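Flavodoxin (Methanosarcina acetivorans C2A, PDB 5WID) binds flavin mononucleotide and probably serves as a small electron-transfer protein. Local coordinates at residues A[114-119]-A[131-136]; A[48-53]-A[135-140]. One frame throughout, in Å; residues are numbered along the deposited sequence.

Contact 1. Residues A[114-119]-A[131-136]; sequences PVLRIL and KRLGID
In the flavodoxin fold the C-terminal helix 124-143 packs on one face of the central parallel sheet, and Leu133 meets the last strand, 110-119, through Pro114 and Leu116. Leu133 points at the strand, and its two methyls divide the work. CD1 touches the backbone and ring of Pro114: it lies 3.8 Å from the carbonyl atom Pro114 O and 4.1 Å from Pro114 CD, at the ring carbon next to the nitrogen. CD2 reaches alongside Leu116, 4.1 Å from Leu116 CB and 4.2 Å from the methyl Leu116 CD2. With CG anti to the backbone N (chi1 175°), Leu133 extends from the helix and can set one methyl at Pro114 and the other at Leu116; the two leucine side chains run alongside each other, pointing opposite ways. The contact is apolar and modest in area. Leu133 is buried, whereas Pro114, which follows a cis peptide bond, is exposed. Ile21 of helix 13-27 also touches Leu133, while Cys130 of helix 124-143 covers part of Leu116. Replacing Leu133 with an alanine removes both methyls and would probably leave a gap between helix and strand, with Pro114 and Leu116 deprived of their partner. Next to Leu133, Arg132 bridges one turn of the helix to Asp136 in a 2.8 Å salt bridge: Asp136 OD1 lies in the guanidinium plane, while Arg132 NH1 approaches it on the syn side, 27° out of the carboxylate plane.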
loop_
_atom_site.group_PDB
_atom_site.type_symbol
_atom_site.label_atom_id
_atom_site.label_comp_id
_atom_site.label_asym_id
_atom_site.label_seq_id
_atom_site.Cartn_x
_atom_site.Cartn_y
_atom_site.Cartn_z
ATOM N N PRO A 114 -7.162 -1.701 8.653
ATOM C CA PRO A 114 -5.946 -2.096 9.364
ATOM C C PRO A 114 -4.679 -1.848 8.560
ATOM O O PRO A 114 -4.694 -2.008 7.336
ATOM C CB PRO A 114 -6.140 -3.600 9.557
ATOM C CG PRO A 114 -6.857 -4.010 8.302
ATOM C CD PRO A 114 -7.799 -2.852 7.983
ATOM N N VAL A 115 -3.606 -1.465 9.248
ATOM C CA VAL A 115 -2.263 -1.669 8.713
ATOM C C VAL A 115 -2.028 -3.173 8.680
ATOM O O VAL A 115 -2.155 -3.850 9.706
ATOM C CB VAL A 115 -1.226 -0.945 9.581
ATOM C CG1 VAL A 115 0.213 -1.302 9.169
ATOM C CG2 VAL A 115 -1.463 0.566 9.537
ATOM N N LEU A 116 -1.720 -3.716 7.500
ATOM C CA LEU A 116 -1.812 -5.156 7.268
ATOM C C LEU A 116 -0.434 -5.754 7.015
ATOM O O LEU A 116 0.168 -5.503 5.973
ATOM C CB LEU A 116 -2.740 -5.448 6.086
ATOM C CG LEU A 116 -2.947 -6.934 5.762
ATOM C CD1 LEU A 116 -3.478 -7.714 6.972
ATOM C CD2 LEU A 116 -3.893 -7.078 4.565
ATOM N N ARG A 117 0.055 -6.578 7.940
ATOM C CA ARG A 117 1.286 -7.318 7.700
ATOM C C ARG A 117 1.002 -8.813 7.797
ATOM O O ARG A 117 0.136 -9.251 8.560
ATOM C CB ARG A 117 2.402 -6.904 8.676
ATOM C CG ARG A 117 2.045 -7.080 10.112
ATOM C CD ARG A 117 3.173 -6.619 11.040
ATOM N NE ARG A 117 2.784 -6.832 12.428
ATOM C CZ ARG A 117 3.399 -6.292 13.468
ATOM N NH1 ARG A 117 4.457 -5.497 13.287
ATOM N NH2 ARG A 117 2.954 -6.542 14.692
ATOM N N ILE A 118 1.721 -9.594 6.997
ATOM C CA ILE A 118 1.476 -11.028 6.863
ATOM C C ILE A 118 2.808 -11.763 6.879
ATOM O O ILE A 118 3.699 -11.449 6.086
ATOM C CB ILE A 118 0.724 -11.357 5.559
ATOM C CG1 ILE A 118 -0.673 -10.724 5.569
ATOM C CG2 ILE A 118 0.591 -12.880 5.388
ATOM C CD1 ILE A 118 -1.629 -11.439 6.487
ATOM N N LEU A 119 2.922 -12.776 7.738
ATOM C CA LEU A 119 4.147 -13.565 7.817
ATOM C C LEU A 119 4.368 -14.411 6.566
ATOM O O LEU A 119 3.463 -15.118 6.111
ATOM C CB LEU A 119 4.099 -14.475 9.049
ATOM C CG LEU A 119 4.428 -13.823 10.382
ATOM C CD1 LEU A 119 3.882 -14.690 11.505
ATOM C CD2 LEU A 119 5.940 -13.651 10.513
ATOM N N LYS A 131 -7.666 -8.902 0.114
ATOM C CA LYS A 131 -8.841 -8.497 -0.658
ATOM C C LYS A 131 -9.789 -7.632 0.169
ATOM O O LYS A 131 -10.345 -6.649 -0.339
ATOM C CB LYS A 131 -9.567 -9.735 -1.190
ATOM C CG LYS A 131 -10.708 -9.387 -2.143
ATOM C CD LYS A 131 -11.357 -10.630 -2.743
ATOM C CE LYS A 131 -12.531 -10.239 -3.638
ATOM N NZ LYS A 131 -13.177 -11.447 -4.219
ATOM N N ARG A 132 -9.998 -7.993 1.437
ATOM C CA ARG A 132 -10.861 -7.210 2.322
ATOM C C ARG A 132 -10.310 -5.801 2.531
ATOM O O ARG A 132 -11.070 -4.831 2.534
ATOM C CB ARG A 132 -11.022 -7.950 3.657
ATOM C CG ARG A 132 -11.766 -7.239 4.805
ATOM C CD ARG A 132 -12.866 -6.295 4.367
ATOM N NE ARG A 132 -14.017 -6.992 3.851
ATOM C CZ ARG A 132 -15.147 -6.391 3.501
ATOM N NH1 ARG A 132 -15.264 -5.073 3.554
ATOM N NH2 ARG A 132 -16.144 -7.117 3.052
ATOM N N LEU A 133 -8.993 -5.659 2.712
ATOM C CA LEU A 133 -8.428 -4.312 2.794
ATOM C C LEU A 133 -8.736 -3.517 1.528
ATOM O O LEU A 133 -9.086 -2.333 1.601
ATOM C CB LEU A 133 -6.913 -4.374 3.055
ATOM C CG LEU A 133 -6.200 -3.014 3.029
ATOM C CD1 LEU A 133 -6.755 -2.052 4.095
ATOM C CD2 LEU A 133 -4.694 -3.208 3.221
ATOM N N GLY A 134 -8.662 -4.164 0.360
ATOM C CA GLY A 134 -8.971 -3.471 -0.882
ATOM C C GLY A 134 -10.436 -3.083 -0.985
ATOM O O GLY A 134 -10.761 -1.968 -1.409
ATOM N N ILE A 135 -11.340 -3.983 -0.581
ATOM C CA ILE A 135 -12.761 -3.627 -0.527
ATOM C C ILE A 135 -12.956 -2.407 0.359
ATOM O O ILE A 135 -13.660 -1.457 -0.009
ATOM C CB ILE A 135 -13.607 -4.816 -0.026
ATOM C CG1 ILE A 135 -13.628 -5.943 -1.066
ATOM C CG2 ILE A 135 -15.037 -4.357 0.307
ATOM C CD1 ILE A 135 -14.145 -7.284 -0.511
ATOM N N ASP A 136 -12.322 -2.412 1.541
ATOM C CA ASP A 136 -12.462 -1.284 2.459
ATOM C C ASP A 136 -11.938 0.005 1.836
ATOM O O ASP A 136 -12.534 1.074 2.012
ATOM C CB ASP A 136 -11.732 -1.556 3.780
ATOM C CG ASP A 136 -12.375 -2.660 4.616
ATOM O OD1 ASP A 136 -13.538 -3.052 4.352
ATOM O OD2 ASP A 136 -11.695 -3.132 5.558
#

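Contact 2. Residues A[48-53]-A[135-140]; sequences AEAIAV and IDIAEK
Ile137 lays its two branches along strand 50-58, one against each of two alanines that face the helix. Its CG2 methyl approaches Ala50 CB at 3.8 Å, while the end of the longer branch, Ile137 CD1, rests 4.1 Å from Ala52 CB. With CG1 anti to the carbonyl carbon (chi1 -68°) and the chain then extended (chi2 169°), CD1 is carried to Ala52 while CG2 stays over Ala50. Side chains alternate along the strand, so Ala50 and Ala52 face the helix and Ile51 between them points away. Their single methyls probably let the helix backbone come close: the CA atoms of Ala50 and Ile137 are 7.3 Å apart. This is the tight part, entirely apolar and buried. Ile21 and Ile25 of helix 13-27, Ala85 of strand 83-90 and Met112 of strand 110-119 also touch Ile137. The looser side lies at the polar residues. Lys140, one turn further along the helix, is exposed; its side chain touches Ile83 and Met112 but carries its end away from strand 50-58. Glu49, at the approach to the strand, is partly exposed. An isoleucine set over small residues of a central parallel strand here joins sheet and C-terminal helix in the three-layer alpha/beta/alpha sandwich of flavodoxins.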
loop_
_atom_site.group_PDB
_atom_site.type_symbol
_atom_site.label_atom_id
_atom_site.label_comp_id
_atom_site.label_asym_id
_atom_site.label_seq_id
_atom_site.Cartn_x
_atom_site.Cartn_y
_atom_site.Cartn_z
ATOM N N ALA A 48 -4.521 9.795 -7.972
ATOM C CA ALA A 48 -5.254 8.825 -7.160
ATOM C C ALA A 48 -5.920 9.465 -5.945
ATOM O O ALA A 48 -5.355 10.357 -5.307
ATOM C CB ALA A 48 -4.305 7.718 -6.700
ATOM N N GLU A 49 -7.133 8.988 -5.620
ATOM C CA GLU A 49 -7.807 9.374 -4.380
ATOM C C GLU A 49 -7.303 8.579 -3.181
ATOM O O GLU A 49 -7.402 9.056 -2.043
ATOM C CB GLU A 49 -9.324 9.175 -4.499
ATOM C CG GLU A 49 -10.082 10.386 -5.051
ATOM C CD GLU A 49 -9.980 10.476 -6.551
ATOM O OE1 GLU A 49 -9.719 9.435 -7.196
ATOM O OE2 GLU A 49 -10.164 11.583 -7.095
ATOM N N ALA A 50 -6.773 7.374 -3.407
ATOM C CA ALA A 50 -6.264 6.524 -2.338
ATOM C C ALA A 50 -4.955 5.907 -2.802
ATOM O O ALA A 50 -4.833 5.491 -3.958
ATOM C CB ALA A 50 -7.257 5.407 -1.965
ATOM N N ILE A 51 -3.980 5.856 -1.900
ATOM C CA ILE A 51 -2.660 5.310 -2.198
ATOM C C ILE A 51 -2.323 4.306 -1.109
ATOM O O ILE A 51 -2.173 4.687 0.061
ATOM C CB ILE A 51 -1.582 6.404 -2.270
ATOM C CG1 ILE A 51 -1.931 7.421 -3.360
ATOM C CG2 ILE A 51 -0.202 5.774 -2.521
ATOM C CD1 ILE A 51 -1.113 8.732 -3.282
ATOM N N ALA A 52 -2.193 3.033 -1.489
ATOM C CA ALA A 52 -1.743 1.981 -0.585
ATOM C C ALA A 52 -0.284 1.683 -0.905
ATOM O O ALA A 52 0.091 1.607 -2.079
ATOM C CB ALA A 52 -2.599 0.714 -0.741
ATOM N N VAL A 53 0.550 1.571 0.130
ATOM C CA VAL A 53 1.986 1.372 -0.063
ATOM C C VAL A 53 2.431 0.158 0.744
ATOM O O VAL A 53 2.115 0.056 1.934
ATOM C CB VAL A 53 2.793 2.615 0.348
ATOM C CG1 VAL A 53 4.297 2.355 0.220
ATOM C CG2 VAL A 53 2.395 3.828 -0.523
ATOM N N ILE A 135 -11.340 -3.983 -0.581
ATOM C CA ILE A 135 -12.761 -3.627 -0.527
ATOM C C ILE A 135 -12.956 -2.407 0.359
ATOM O O ILE A 135 -13.660 -1.457 -0.009
ATOM C CB ILE A 135 -13.607 -4.816 -0.026
ATOM C CG1 ILE A 135 -13.628 -5.943 -1.066
ATOM C CG2 ILE A 135 -15.037 -4.357 0.307
ATOM C CD1 ILE A 135 -14.145 -7.284 -0.511
ATOM N N ASP A 136 -12.322 -2.412 1.541
ATOM C CA ASP A 136 -12.462 -1.284 2.459
ATOM C C ASP A 136 -11.938 0.005 1.836
ATOM O O ASP A 136 -12.534 1.074 2.012
ATOM C CB ASP A 136 -11.732 -1.556 3.780
ATOM C CG ASP A 136 -12.375 -2.660 4.616
ATOM O OD1 ASP A 136 -13.538 -3.052 4.352
ATOM O OD2 ASP A 136 -11.695 -3.132 5.558
ATOM N N ILE A 137 -10.805 -0.068 1.130
ATOM C CA ILE A 137 -10.270 1.119 0.459
ATOM C C ILE A 137 -11.272 1.649 -0.558
ATOM O O ILE A 137 -11.543 2.855 -0.625
ATOM C CB ILE A 137 -8.919 0.805 -0.206
ATOM C CG1 ILE A 137 -7.831 0.545 0.842
ATOM C CG2 ILE A 137 -8.495 1.973 -1.104
ATOM C CD1 ILE A 137 -6.542 -0.040 0.218
ATOM N N ALA A 138 -11.832 0.755 -1.373
ATOM C CA ALA A 138 -12.806 1.184 -2.372
ATOM C C ALA A 138 -14.017 1.842 -1.719
ATOM O O ALA A 138 -14.509 2.871 -2.199
ATOM C CB ALA A 138 -13.234 -0.012 -3.226
ATOM N N GLU A 139 -14.505 1.277 -0.614
ATOM C CA GLU A 139 -15.677 1.856 0.041
ATOM C C GLU A 139 -15.363 3.228 0.617
ATOM O O GLU A 139 -16.205 4.135 0.578
ATOM C CB GLU A 139 -16.183 0.910 1.127
ATOM C CG GLU A 139 -16.878 -0.331 0.566
ATOM C CD GLU A 139 -18.042 0.029 -0.347
ATOM O OE1 GLU A 139 -18.777 0.993 -0.035
ATOM O OE2 GLU A 139 -18.217 -0.639 -1.384
ATOM N N LYS A 140 -14.153 3.397 1.149
ATOM C CA LYS A 140 -13.728 4.702 1.647
ATOM C C LYS A 140 -13.652 5.721 0.518
ATOM O O LYS A 140 -14.099 6.865 0.672
ATOM C CB LYS A 140 -12.375 4.566 2.351
ATOM C CG LYS A 140 -11.945 5.783 3.149
ATOM C CD LYS A 140 -12.794 5.969 4.391
ATOM C CE LYS A 140 -12.375 5.003 5.488
ATOM N NZ LYS A 140 -13.105 5.272 6.762
#

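From the N terminus, the chain reaches 48-53 on strand 50-58 first, passes through strand 83-90 and helix 96-106 to 114-119, and then enters helix 124-143. Contact 1 closes a short loop, with 11 residues between its segments, from the last strand into the following helix. Contact 2 closes a long one, with 81 residues between, which contains nearly all of contact 1; the last two residues of contact 1, Ile135 and Asp136, are also the first two of 135-140. The centres of the contacts lie 11 Å apart. Successive turns of helix 124-143 are thus tied to the outer strand 110-119 and, across strand 83-90, to the inner strand 50-58 of one sheet.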